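Iodotyrosine deiodinase (Thermotoga neapolitana, PDB 6TYK) removes iodine, bromine or chlorine from halogenated tyrosines by reduction, using FMN as cofactor in a homodimer of the nitroreductase family. Local coordinates at residues Y29-A34 and W46-V51; T70-V75 and K86-R91; K80-E85 and P172-N177. All blocks are in the same frame, centred on the assembly; numbering follows the deposited sequence. Where two conformers were deposited one is given.

Contact 1. Residues Y29-A34 and W46-V51; sequences YSLKVA and WRFLIV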
loop_
_atom_site.group_PDB
_atom_site.type_symbol
_atom_site.label_atom_id
_atom_site.label_comp_id
_atom_site.label_asym_id
_atom_site.label_seq_id
_atom_site.Cartn_x
_atom_site.Cartn_y
_atom_site.Cartn_z
ATOM N N TYR A 29 15.934 -0.821 9.233
ATOM C CA TYR A 29 15.162 -2.054 9.395
ATOM C C TYR A 29 13.815 -1.954 8.688
ATOM O O TYR A 29 13.398 -2.866 7.982
ATOM C CB TYR A 29 14.930 -2.357 10.881
ATOM C CG TYR A 29 13.906 -3.446 11.117
ATOM C CD1 TYR A 29 14.262 -4.788 11.031
ATOM C CD2 TYR A 29 12.585 -3.137 11.426
ATOM C CE1 TYR A 29 13.337 -5.786 11.241
ATOM C CE2 TYR A 29 11.654 -4.131 11.632
ATOM C CZ TYR A 29 12.037 -5.453 11.541
ATOM O OH TYR A 29 11.120 -6.453 11.746
ATOM N N SER A 30 13.130 -0.837 8.884
ATOM C CA SER A 30 11.798 -0.659 8.312
ATOM C C SER A 30 11.860 -0.623 6.793
ATOM O O SER A 30 10.964 -1.124 6.113
ATOM C CB SER A 30 11.096 0.595 8.872
ATOM O OG SER A 30 11.491 1.807 8.229
ATOM N N LEU A 31 12.929 -0.038 6.258
ATOM C CA LEU A 31 13.097 0.010 4.811
ATOM C C LEU A 31 13.369 -1.387 4.277
ATOM O O LEU A 31 12.897 -1.759 3.207
ATOM C CB LEU A 31 14.236 0.945 4.422
ATOM C CG LEU A 31 14.088 2.370 4.952
ATOM C CD1 LEU A 31 15.163 3.227 4.339
ATOM C CD2 LEU A 31 12.707 2.960 4.670
ATOM N N LYS A 32 14.128 -2.166 5.033
ATOM C CA LYS A 32 14.454 -3.536 4.627
ATOM C C LYS A 32 13.200 -4.407 4.597
ATOM O O LYS A 32 13.016 -5.221 3.698
ATOM C CB LYS A 32 15.496 -4.120 5.570
ATOM C CG LYS A 32 16.877 -3.540 5.336
ATOM C CD LYS A 32 17.871 -4.077 6.343
ATOM C CE LYS A 32 19.267 -3.549 6.077
ATOM N NZ LYS A 32 20.234 -4.066 7.081
ATOM N N VAL A 33 12.323 -4.222 5.574
ATOM C CA VAL A 33 11.054 -4.923 5.571
ATOM C C VAL A 33 10.221 -4.504 4.362
ATOM O O VAL A 33 9.716 -5.346 3.620
ATOM C CB VAL A 33 10.276 -4.673 6.860
ATOM C CG1 VAL A 33 8.916 -5.327 6.759
ATOM C CG2 VAL A 33 11.058 -5.211 8.062
ATOM N N ALA A 34 10.102 -3.197 4.150
ATOM C CA ALA A 34 9.309 -2.683 3.041
ATOM C C ALA A 34 9.840 -3.219 1.711
ATOM O O ALA A 34 9.078 -3.513 0.799
ATOM C CB ALA A 34 9.332 -1.175 3.038
ATOM N N TRP A 46 10.289 1.721 -5.228
ATOM C CA TRP A 46 10.427 2.677 -4.136
ATOM C C TRP A 46 11.849 3.194 -4.036
ATOM O O TRP A 46 12.811 2.465 -4.288
ATOM C CB TRP A 46 10.032 2.021 -2.811
ATOM C CG TRP A 46 10.464 0.586 -2.705
ATOM C CD1 TRP A 46 11.696 0.119 -2.354
ATOM C CD2 TRP A 46 9.655 -0.567 -2.972
ATOM N NE1 TRP A 46 11.707 -1.262 -2.389
ATOM C CE2 TRP A 46 10.461 -1.704 -2.758
ATOM C CE3 TRP A 46 8.320 -0.747 -3.353
ATOM C CZ2 TRP A 46 9.975 -3.003 -2.909
ATOM C CZ3 TRP A 46 7.842 -2.039 -3.521
ATOM C CH2 TRP A 46 8.664 -3.150 -3.293
ATOM N N ARG A 47 11.980 4.471 -3.694
ATOM C CA ARG A 47 13.276 5.058 -3.379
ATOM C C ARG A 47 13.109 5.851 -2.098
ATOM O O ARG A 47 12.081 6.488 -1.892
ATOM C CB ARG A 47 13.760 6.003 -4.484
ATOM C CG ARG A 47 13.884 5.381 -5.858
ATOM C CD ARG A 47 15.025 4.364 -5.945
ATOM N NE ARG A 47 15.200 3.902 -7.318
ATOM C CZ ARG A 47 14.535 2.887 -7.854
ATOM N NH1 ARG A 47 13.658 2.201 -7.129
ATOM N NH2 ARG A 47 14.752 2.547 -9.116
ATOM N N PHE A 48 14.126 5.828 -1.248
ATOM C CA PHE A 48 14.031 6.471 0.049
ATOM C C PHE A 48 15.055 7.576 0.194
ATOM O O PHE A 48 16.237 7.402 -0.118
ATOM C CB PHE A 48 14.200 5.445 1.162
ATOM C CG PHE A 48 13.210 4.324 1.094
ATOM C CD1 PHE A 48 11.867 4.548 1.393
ATOM C CD2 PHE A 48 13.613 3.038 0.751
ATOM C CE1 PHE A 48 10.951 3.513 1.343
ATOM C CE2 PHE A 48 12.695 1.999 0.695
ATOM C CZ PHE A 48 11.368 2.238 0.996
ATOM N N LEU A 49 14.579 8.717 0.671
ATOM C CA LEU A 49 15.436 9.849 0.975
ATOM C C LEU A 49 15.229 10.177 2.443
ATOM O O LEU A 49 14.115 10.490 2.864
ATOM C CB LEU A 49 15.067 11.054 0.112
ATOM C CG LEU A 49 15.901 12.315 0.316
ATOM C CD1 LEU A 49 17.351 12.092 -0.093
ATOM C CD2 LEU A 49 15.305 13.482 -0.456
ATOM N N ILE A 50 16.292 10.056 3.224
ATOM C CA ILE A 50 16.233 10.316 4.648
ATOM C C ILE A 50 16.709 11.733 4.912
ATOM O O ILE A 50 17.887 12.050 4.728
ATOM C CB ILE A 50 17.107 9.317 5.424
ATOM C CG1 ILE A 50 16.692 7.879 5.081
ATOM C CG2 ILE A 50 17.036 9.597 6.924
ATOM C CD1 ILE A 50 17.608 6.838 5.654
ATOM N N VAL A 51 15.777 12.594 5.302
ATOM C CA VAL A 51 16.113 13.980 5.600
ATOM C C VAL A 51 16.318 14.180 7.098
ATOM O O VAL A 51 15.433 13.888 7.907
ATOM C CB VAL A 51 15.033 14.938 5.077
ATOM C CG1 VAL A 51 15.405 16.382 5.391
ATOM C CG2 VAL A 51 14.827 14.734 3.577
#
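Trp46 NE1 is hydrogen-bonded to Asn35 OD1, just beyond the end of segment 29-34, and the same indole places CZ2 3.8 Å from Ala34 O. That carbonyl oxygen lies over the rim of one indole face, and the bond to Asn35 probably helps to set the turn of the ring. In this nitroreductase-family α+β fold, helix 24-35 packs along the antiparallel sheet: segment 29-34 of the helix runs nearly antiparallel to segment 46-51 (172°), their axes 10.7 Å apart at closest approach. Strand 46-51 is outermost within its own chain. Leu49 and Ile50 continue the sheet by pairing in parallel with a strand of the second subunit, and Val181 of that subunit packs on Leu31, so the buried helix-strand layer is also part of the dimer interface. The apolar part of the contact is carried by Leu31 and Phe48, whose side chains run past each other in opposing directions. Phe48 CG sits anti to its own carbonyl carbon (chi1 -57°), and the ring extends from the strand with one face offered to the leucine. Leu102 of the adjacent strand 100-107 touches both residues. One methyl of the leucine, CD1, rests near Phe48 CG and CB; the other forms a CH-pi contact, Leu31 CD2 lying 3.7 Å from the Phe48 ring centroid and almost exactly over its centre.

Contact 2. Residues T70-V75 and K86-R91; sequences TFYENV and KRFTWR. With IYR (3-iodo-tyrosine), chain D.
Tyr72 OH rests against Phe88 CB, 3.1 Å away, and gives its hydrogen to the carboxylate atom O of the bound 3-iodo-tyrosine at 2.6 Å. That oxygen lies at the edge of the Tyr72 ring, close to its plane. Phe88 meets the substrate as well, with CE2 3.8 Å from CH of the iodotyrosine ring. The Tyr72 ring is sandwiched: the backbone of Thr89 and Trp90 covers one face, with Trp90 N 3.8 Å above the plane, and Phe71 CE2 approaches the other. Farther down the ring, Tyr72 CD1 packs on Trp90 CB at 3.8 Å. This is the zwitterion-binding corner of an iodotyrosine deiodinase, where helix 54-74 and the loop behind helix 77-85 close over the amino acid end of the substrate, consistent with the active-site lid known in this family. A phenylalanine in place of Tyr72 would probably leave the substrate carboxylate oxygen without this donor and weaken its hold. The iodotyrosine is also hydrogen-bonded to Lys92 NZ, Glu68 OE2 and Met41 N of the second subunit. Lys92 NZ also bonds Thr89 O, tying the loop to the ligand. Behind them, the positive phi of Arg87 ends helix 77-85 in a Schellman motif and turns the chain toward Phe88, whose ring CG lies anti to its carbonyl carbon (chi1 -82°) and leans on Leu83.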
loop_
_atom_site.group_PDB
_atom_site.type_symbol
_atom_site.label_atom_id
_atom_site.label_comp_id
_atom_site.label_asym_id
_atom_site.label_seq_id
_atom_site.Cartn_x
_atom_site.Cartn_y
_atom_site.Cartn_z
ATOM N N THR A 70 -2.916 27.804 2.802
ATOM C CA THR A 70 -3.792 28.125 1.686
ATOM C C THR A 70 -4.886 27.065 1.576
ATOM O O THR A 70 -6.061 27.375 1.361
ATOM C CB THR A 70 -2.990 28.193 0.380
ATOM O OG1 THR A 70 -2.005 29.230 0.487
ATOM C CG2 THR A 70 -3.896 28.479 -0.799
ATOM N N PHE A 71 -4.488 25.809 1.740
ATOM C CA PHE A 71 -5.429 24.698 1.714
ATOM C C PHE A 71 -6.519 24.864 2.773
ATOM O O PHE A 71 -7.707 24.738 2.476
ATOM C CB PHE A 71 -4.678 23.377 1.902
ATOM C CG PHE A 71 -5.566 22.203 2.213
ATOM C CD1 PHE A 71 -6.237 21.533 1.205
ATOM C CD2 PHE A 71 -5.712 21.759 3.516
ATOM C CE1 PHE A 71 -7.052 20.451 1.495
ATOM C CE2 PHE A 71 -6.514 20.674 3.807
ATOM C CZ PHE A 71 -7.185 20.020 2.796
ATOM N N TYR A 72 -6.122 25.164 4.005
ATOM C CA TYR A 72 -7.088 25.334 5.089
ATOM C C TYR A 72 -8.031 26.519 4.873
ATOM O O TYR A 72 -9.170 26.503 5.331
ATOM C CB TYR A 72 -6.378 25.422 6.447
ATOM C CG TYR A 72 -6.110 24.058 7.032
ATOM C CD1 TYR A 72 -4.965 23.350 6.705
ATOM C CD2 TYR A 72 -7.030 23.461 7.876
ATOM C CE1 TYR A 72 -4.735 22.098 7.226
ATOM C CE2 TYR A 72 -6.809 22.216 8.401
ATOM C CZ TYR A 72 -5.661 21.536 8.073
ATOM O OH TYR A 72 -5.443 20.285 8.595
ATOM N N GLU A 73 -7.554 27.530 4.156
ATOM C CA GLU A 73 -8.381 28.689 3.822
ATOM C C GLU A 73 -9.405 28.383 2.728
ATOM O O GLU A 73 -10.408 29.085 2.596
ATOM C CB GLU A 73 -7.496 29.863 3.394
ATOM C CG GLU A 73 -6.592 30.382 4.500
ATOM C CD GLU A 73 -5.548 31.361 3.995
ATOM O OE1 GLU A 73 -5.443 31.537 2.762
ATOM O OE2 GLU A 73 -4.831 31.951 4.832
ATOM N N ASN A 74 -9.157 27.334 1.951
ATOM C CA ASN A 74 -9.983 27.041 0.781
ATOM C C ASN A 74 -10.754 25.726 0.839
ATOM O O ASN A 74 -11.760 25.566 0.143
ATOM C CB ASN A 74 -9.127 27.073 -0.486
ATOM C CG ASN A 74 -8.626 28.461 -0.810
ATOM O OD1 ASN A 74 -9.369 29.437 -0.713
ATOM N ND2 ASN A 74 -7.359 28.560 -1.193
ATOM N N VAL A 75 -10.291 24.789 1.658
ATOM C CA VAL A 75 -10.904 23.466 1.705
ATOM C C VAL A 75 -12.365 23.550 2.144
ATOM O O VAL A 75 -12.726 24.354 3.001
ATOM C CB VAL A 75 -10.129 22.489 2.623
ATOM C CG1 VAL A 75 -10.245 22.911 4.077
ATOM C CG2 VAL A 75 -10.634 21.057 2.428
ATOM N N LYS A 86 -11.730 17.537 14.123
ATOM C CA LYS A 86 -10.531 17.026 14.787
ATOM C C LYS A 86 -9.573 18.159 15.174
ATOM O O LYS A 86 -8.515 17.920 15.761
ATOM C CB LYS A 86 -9.815 16.008 13.889
ATOM C CG LYS A 86 -10.635 14.769 13.522
ATOM C CD LYS A 86 -10.471 13.663 14.547
ATOM C CE LYS A 86 -11.063 12.349 14.043
ATOM N NZ LYS A 86 -12.509 12.455 13.729
ATOM N N ARG A 87 -9.955 19.389 14.839
ATOM C CA ARG A 87 -9.173 20.582 15.166
ATOM C C ARG A 87 -7.756 20.547 14.597
ATOM O O ARG A 87 -6.787 20.952 15.244
ATOM C CB ARG A 87 -9.180 20.846 16.677
ATOM C CG ARG A 87 -10.578 21.108 17.236
ATOM C CD ARG A 87 -10.522 21.633 18.660
ATOM N NE ARG A 87 -9.801 22.900 18.739
ATOM C CZ ARG A 87 -9.491 23.513 19.875
ATOM N NH1 ARG A 87 -9.840 22.977 21.037
ATOM N NH2 ARG A 87 -8.831 24.663 19.849
ATOM N N PHE A 88 -7.652 20.062 13.369
ATOM C CA PHE A 88 -6.409 20.141 12.617
ATOM C C PHE A 88 -6.129 21.589 12.225
ATOM O O PHE A 88 -7.052 22.380 12.024
ATOM C CB PHE A 88 -6.516 19.314 11.337
ATOM C CG PHE A 88 -6.267 17.843 11.522
ATOM C CD1 PHE A 88 -7.157 17.043 12.223
ATOM C CD2 PHE A 88 -5.164 17.251 10.944
ATOM C CE1 PHE A 88 -6.922 15.690 12.368
ATOM C CE2 PHE A 88 -4.932 15.905 11.085
ATOM C CZ PHE A 88 -5.807 15.129 11.799
ATOM N N THR A 89 -4.854 21.931 12.086
ATOM C CA THR A 89 -4.475 23.248 11.589
ATOM C C THR A 89 -3.327 23.121 10.594
ATOM O O THR A 89 -2.745 22.048 10.433
ATOM C CB THR A 89 -4.027 24.177 12.728
ATOM O OG1 THR A 89 -2.830 23.657 13.322
ATOM C CG2 THR A 89 -5.103 24.292 13.784
ATOM N N TRP A 90 -2.980 24.229 9.950
ATOM C CA TRP A 90 -1.965 24.226 8.902
ATOM C C TRP A 90 -0.545 24.110 9.437
ATOM O O TRP A 90 0.361 23.707 8.704
ATOM C CB TRP A 90 -2.103 25.465 8.016
ATOM C CG TRP A 90 -2.023 26.773 8.766
ATOM C CD1 TRP A 90 -3.056 27.463 9.327
ATOM C CD2 TRP A 90 -0.844 27.546 9.014
ATOM N NE1 TRP A 90 -2.593 28.614 9.919
ATOM C CE2 TRP A 90 -1.237 28.689 9.737
ATOM C CE3 TRP A 90 0.504 27.382 8.693
ATOM C CZ2 TRP A 90 -0.328 29.660 10.150
ATOM C CZ3 TRP A 90 1.403 28.352 9.096
ATOM C CH2 TRP A 90 0.987 29.474 9.818
ATOM N N ARG A 91 -0.345 24.468 10.702
ATOM C CA ARG A 91 0.972 24.348 11.331
ATOM C C ARG A 91 1.386 22.875 11.384
ATOM O O ARG A 91 0.565 22.003 11.679
ATOM C CB ARG A 91 0.947 24.916 12.748
HETATM N N IYR D . -2.547 17.536 4.758
HETATM C CA IYR D . -3.428 18.264 5.634
HETATM C CB IYR D . -4.879 17.760 5.723
HETATM C CC IYR D . -5.053 16.307 6.002
HETATM C CD IYR D . -5.332 15.441 4.945
HETATM C CE IYR D . -5.536 14.075 5.141
HETATM I IE IYR D . -5.896 12.904 3.540
HETATM C CF IYR D . -5.477 13.569 6.443
HETATM O OF IYR D . -5.670 12.248 6.730
HETATM C CG IYR D . -5.188 14.421 7.525
HETATM C CH IYR D . -4.994 15.780 7.303
HETATM C C IYR D . -2.899 18.325 7.056
HETATM O O IYR D . -3.324 18.990 8.001
HETATM O OXT IYR D . -1.818 17.539 7.284
#

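Contact 3. Residues K80-E85 and P172-N177; sequences KEWLDE and PKYPRN. With FMN (flavin mononucleotide), chain C; IYR (3-iodo-tyrosine), chain D.
Tyr174 leaves the loop 172-177 with CG anti to its carbonyl carbon (chi1 -63°), and its side chain passes along the FMN tail to reach Trp82. CB comes first, 3.3 Å from the phosphate oxygen O3P. At the next step CD2 lies 3.3 Å from the ribityl oxygen O4', which sits at the edge of the tyrosine ring, near its plane. CE2 then touches Trp82 CZ2 at 3.6 Å, the closest approach between the two segments, with the tyrosine ring and the six-membered ring of the indole turned 82° to one another. Beyond it the OH packs against the chain of Lys86, whose ammonium makes a cation-pi contact with the ring. The backbone of the same residue holds the cofactor too: Tyr174 N donates to FMN O3P at 2.8 Å. In this nitroreductase-family dimer the loop between strands 156-165 and 181-183 thus binds the FMN phosphate; Arg15, Thr13 and Thr139 also hydrogen-bond FMN. Arg176 adds a bidentate grip, its guanidinium edge facing the phosphate: NH1 bonds O3P at 2.8 Å along a nearly straight line (172°), and NH2 bonds O2P at 2.7 Å. O3P has two donors from this loop, and the Arg176 guanidinium probably offsets the phosphate charge. Arg176 NH2 also reaches Ala37 O of the second subunit, while Lys173 NZ forms a salt bridge with Glu36 of that subunit, so the loop joins both chains at the cofactor. On the helix side, Trp82 links cofactor to substrate, since its CZ2 and CH2 lie beside the ribityl chain and its CZ3 is 3.6 Å from CG of the iodotyrosine. The neighbouring residue on the helix, Leu83, brings CD2 to 3.4 Å from CH of the same substrate ring.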
loop_
_atom_site.group_PDB
_atom_site.type_symbol
_atom_site.label_atom_id
_atom_site.label_comp_id
_atom_site.label_asym_id
_atom_site.label_seq_id
_atom_site.Cartn_x
_atom_site.Cartn_y
_atom_site.Cartn_z
ATOM N N LYS A 80 -12.949 19.051 4.922
ATOM C CA LYS A 80 -12.988 20.215 5.801
ATOM C C LYS A 80 -13.735 19.890 7.083
ATOM O O LYS A 80 -13.295 20.246 8.175
ATOM C CB LYS A 80 -13.660 21.405 5.120
ATOM C CG LYS A 80 -13.851 22.599 6.045
ATOM C CD LYS A 80 -14.798 23.620 5.436
ATOM C CE LYS A 80 -14.494 25.031 5.919
ATOM N NZ LYS A 80 -14.271 25.109 7.383
ATOM N N GLU A 81 -14.866 19.209 6.945
ATOM C CA GLU A 81 -15.682 18.858 8.102
ATOM C C GLU A 81 -14.882 17.990 9.064
ATOM O O GLU A 81 -14.917 18.184 10.276
ATOM C CB GLU A 81 -16.948 18.125 7.659
ATOM N N TRP A 82 -14.138 17.038 8.511
ATOM C CA TRP A 82 -13.352 16.111 9.316
ATOM C C TRP A 82 -12.181 16.824 9.993
ATOM O O TRP A 82 -11.944 16.638 11.184
ATOM C CB TRP A 82 -12.857 14.959 8.437
ATOM C CG TRP A 82 -12.152 13.858 9.170
ATOM C CD1 TRP A 82 -12.728 12.775 9.766
ATOM C CD2 TRP A 82 -10.735 13.698 9.329
ATOM N NE1 TRP A 82 -11.760 11.964 10.307
ATOM C CE2 TRP A 82 -10.527 12.506 10.051
ATOM C CE3 TRP A 82 -9.625 14.457 8.944
ATOM C CZ2 TRP A 82 -9.255 12.050 10.395
ATOM C CZ3 TRP A 82 -8.359 13.998 9.279
ATOM C CH2 TRP A 82 -8.186 12.808 10.000
ATOM N N LEU A 83 -11.453 17.644 9.236
ATOM C CA LEU A 83 -10.331 18.390 9.794
ATOM C C LEU A 83 -10.791 19.341 10.881
ATOM O O LEU A 83 -10.136 19.482 11.916
ATOM C CB LEU A 83 -9.606 19.179 8.709
ATOM C CG LEU A 83 -8.924 18.311 7.648
ATOM C CD1 LEU A 83 -8.487 19.151 6.462
ATOM C CD2 LEU A 83 -7.730 17.536 8.219
ATOM N N ASP A 84 -11.932 19.979 10.651
ATOM C CA ASP A 84 -12.448 20.936 11.613
ATOM C C ASP A 84 -12.834 20.250 12.910
ATOM O O ASP A 84 -12.502 20.730 13.992
ATOM C CB ASP A 84 -13.662 21.668 11.053
ATOM C CG ASP A 84 -13.283 22.722 10.039
ATOM O OD1 ASP A 84 -12.079 23.043 9.943
ATOM O OD2 ASP A 84 -14.190 23.227 9.346
ATOM N N GLU A 85 -13.523 19.120 12.805
ATOM C CA GLU A 85 -13.991 18.435 14.004
ATOM C C GLU A 85 -12.806 17.907 14.813
ATOM O O GLU A 85 -12.853 17.868 16.040
ATOM C CB GLU A 85 -14.970 17.312 13.652
ATOM C CG GLU A 85 -14.363 16.183 12.846
ATOM C CD GLU A 85 -15.376 15.115 12.479
ATOM O OE1 GLU A 85 -16.587 15.347 12.686
ATOM O OE2 GLU A 85 -14.960 14.044 11.988
ATOM N N PRO A 172 -4.928 9.205 20.848
ATOM C CA PRO A 172 -5.456 7.857 20.638
ATOM C C PRO A 172 -5.822 7.572 19.186
ATOM O O PRO A 172 -6.137 8.478 18.406
ATOM C CB PRO A 172 -6.723 7.844 21.495
ATOM C CG PRO A 172 -6.485 8.879 22.529
ATOM C CD PRO A 172 -5.735 9.964 21.816
ATOM N N LYS A 173 -5.793 6.291 18.847
ATOM C CA LYS A 173 -6.201 5.840 17.535
ATOM C C LYS A 173 -7.659 6.213 17.308
ATOM O O LYS A 173 -8.473 6.165 18.239
ATOM C CB LYS A 173 -6.016 4.332 17.423
ATOM C CG LYS A 173 -6.077 3.835 15.995
ATOM C CD LYS A 173 -5.651 2.379 15.872
ATOM C CE LYS A 173 -5.753 1.923 14.427
ATOM N NZ LYS A 173 -5.012 0.675 14.160
ATOM N N TYR A 174 -7.994 6.609 16.083
ATOM C CA TYR A 174 -9.390 6.889 15.770
ATOM C C TYR A 174 -10.136 5.570 15.585
ATOM O O TYR A 174 -9.522 4.517 15.441
ATOM C CB TYR A 174 -9.511 7.731 14.506
ATOM C CG TYR A 174 -8.882 9.109 14.600
ATOM C CD1 TYR A 174 -8.758 9.775 15.816
ATOM C CD2 TYR A 174 -8.423 9.749 13.462
ATOM C CE1 TYR A 174 -8.185 11.038 15.891
ATOM C CE2 TYR A 174 -7.854 11.004 13.526
ATOM C CZ TYR A 174 -7.731 11.646 14.739
ATOM O OH TYR A 174 -7.160 12.896 14.788
ATOM N N PRO A 175 -11.469 5.621 15.588
ATOM C CA PRO A 175 -12.224 4.370 15.484
ATOM C C PRO A 175 -12.057 3.664 14.146
ATOM O O PRO A 175 -11.555 4.226 13.165
ATOM C CB PRO A 175 -13.684 4.823 15.644
ATOM C CG PRO A 175 -13.620 6.174 16.281
ATOM C CD PRO A 175 -12.350 6.790 15.765
ATOM N N ARG A 176 -12.455 2.403 14.122
ATOM C CA ARG A 176 -12.566 1.683 12.867
ATOM C C ARG A 176 -13.966 1.115 12.737
ATOM O O ARG A 176 -14.459 0.430 13.631
ATOM C CB ARG A 176 -11.539 0.548 12.785
ATOM C CG ARG A 176 -10.086 1.010 12.689
ATOM C CD ARG A 176 -9.844 1.818 11.427
ATOM N NE ARG A 176 -8.427 2.068 11.166
ATOM C CZ ARG A 176 -7.725 3.040 11.745
ATOM N NH1 ARG A 176 -8.296 3.838 12.648
ATOM N NH2 ARG A 176 -6.450 3.209 11.428
ATOM N N ASN A 177 -14.613 1.408 11.618
ATOM C CA ASN A 177 -15.845 0.732 11.277
ATOM C C ASN A 177 -15.531 -0.728 11.030
ATOM O O ASN A 177 -14.404 -1.077 10.679
ATOM C CB ASN A 177 -16.443 1.334 10.013
ATOM C CG ASN A 177 -17.083 2.675 10.261
ATOM O OD1 ASN A 177 -16.654 3.693 9.725
ATOM N ND2 ASN A 177 -18.134 2.680 11.058
HETATM N N1 FMN C . -2.369 12.799 8.426
HETATM C C2 FMN C . -2.076 14.132 8.481
HETATM O O2 FMN C . -2.030 14.691 9.563
HETATM N N3 FMN C . -1.823 14.843 7.336
HETATM C C4 FMN C . -1.876 14.242 6.110
HETATM O O4 FMN C . -1.646 14.912 5.096
HETATM C C4A FMN C . -2.168 12.877 6.047
HETATM N N5 FMN C . -2.205 12.233 4.830
HETATM C C5A FMN C . -2.473 10.875 4.777
HETATM C C6 FMN C . -2.489 10.235 3.546
HETATM C C7 FMN C . -2.735 8.874 3.449
HETATM C C7M FMN C . -2.737 8.230 2.087
HETATM C C8 FMN C . -2.976 8.147 4.606
HETATM C C8M FMN C . -3.251 6.668 4.537
HETATM C C9 FMN C . -2.962 8.789 5.841
HETATM C C9A FMN C . -2.709 10.155 5.940
HETATM N N10 FMN C . -2.706 10.816 7.168
HETATM C C10 FMN C . -2.393 12.156 7.215
HETATM C "C1'" FMN C . -2.968 10.074 8.448
HETATM C "C2'" FMN C . -4.482 9.812 8.606
HETATM O "O2'" FMN C . -5.180 10.989 9.000
HETATM C "C3'" FMN C . -4.689 8.674 9.610
HETATM O "O3'" FMN C . -4.147 7.496 9.041
HETATM C "C4'" FMN C . -6.152 8.442 9.987
HETATM O "O4'" FMN C . -6.650 9.574 10.686
HETATM C "C5'" FMN C . -6.298 7.209 10.865
HETATM O "O5'" FMN C . -5.452 7.343 11.986
HETATM P P FMN C . -5.394 6.207 13.121
HETATM O O1P FMN C . -4.494 6.801 14.199
HETATM O O2P FMN C . -4.744 4.979 12.546
HETATM O O3P FMN C . -6.805 5.991 13.633
HETATM N N IYR D . -2.547 17.536 4.758
HETATM C CA IYR D . -3.428 18.264 5.634
HETATM C CB IYR D . -4.879 17.760 5.723
HETATM C CC IYR D . -5.053 16.307 6.002
HETATM C CD IYR D . -5.332 15.441 4.945
HETATM C CE IYR D . -5.536 14.075 5.141
HETATM I IE IYR D . -5.896 12.904 3.540
HETATM C CF IYR D . -5.477 13.569 6.443
HETATM O OF IYR D . -5.670 12.248 6.730
HETATM C CG IYR D . -5.188 14.421 7.525
HETATM C CH IYR D . -4.994 15.780 7.303
HETATM C C IYR D . -2.899 18.325 7.056
HETATM O O IYR D . -3.324 18.990 8.001
HETATM O OXT IYR D . -1.818 17.539 7.284
#

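Overall arrangement
Contact 1 closes first along the chain; contacts 2 and 3 follow, their segments alternating as 70-75, 80-85, 86-91 and 172-177. Strand 46-51 of contact 1 leads into helix 54-74, which carries the first segment of contact 2, yet the two centres are 29 Å apart, on opposite sides of the chain's centre. Contacts 2 and 3 are neighbours, 14 Å between centres, joined by Leu83 O and Phe88 N in a probable hydrogen bond. Contact 1 is a buried helix-sheet layer whose Trp46 side chain lies about 7 Å from a bound FMN, while contacts 2 and 3 line the iodotyrosine. Contacts 1 and 3 both meet the second subunit, consistent with active sites built by the dimer.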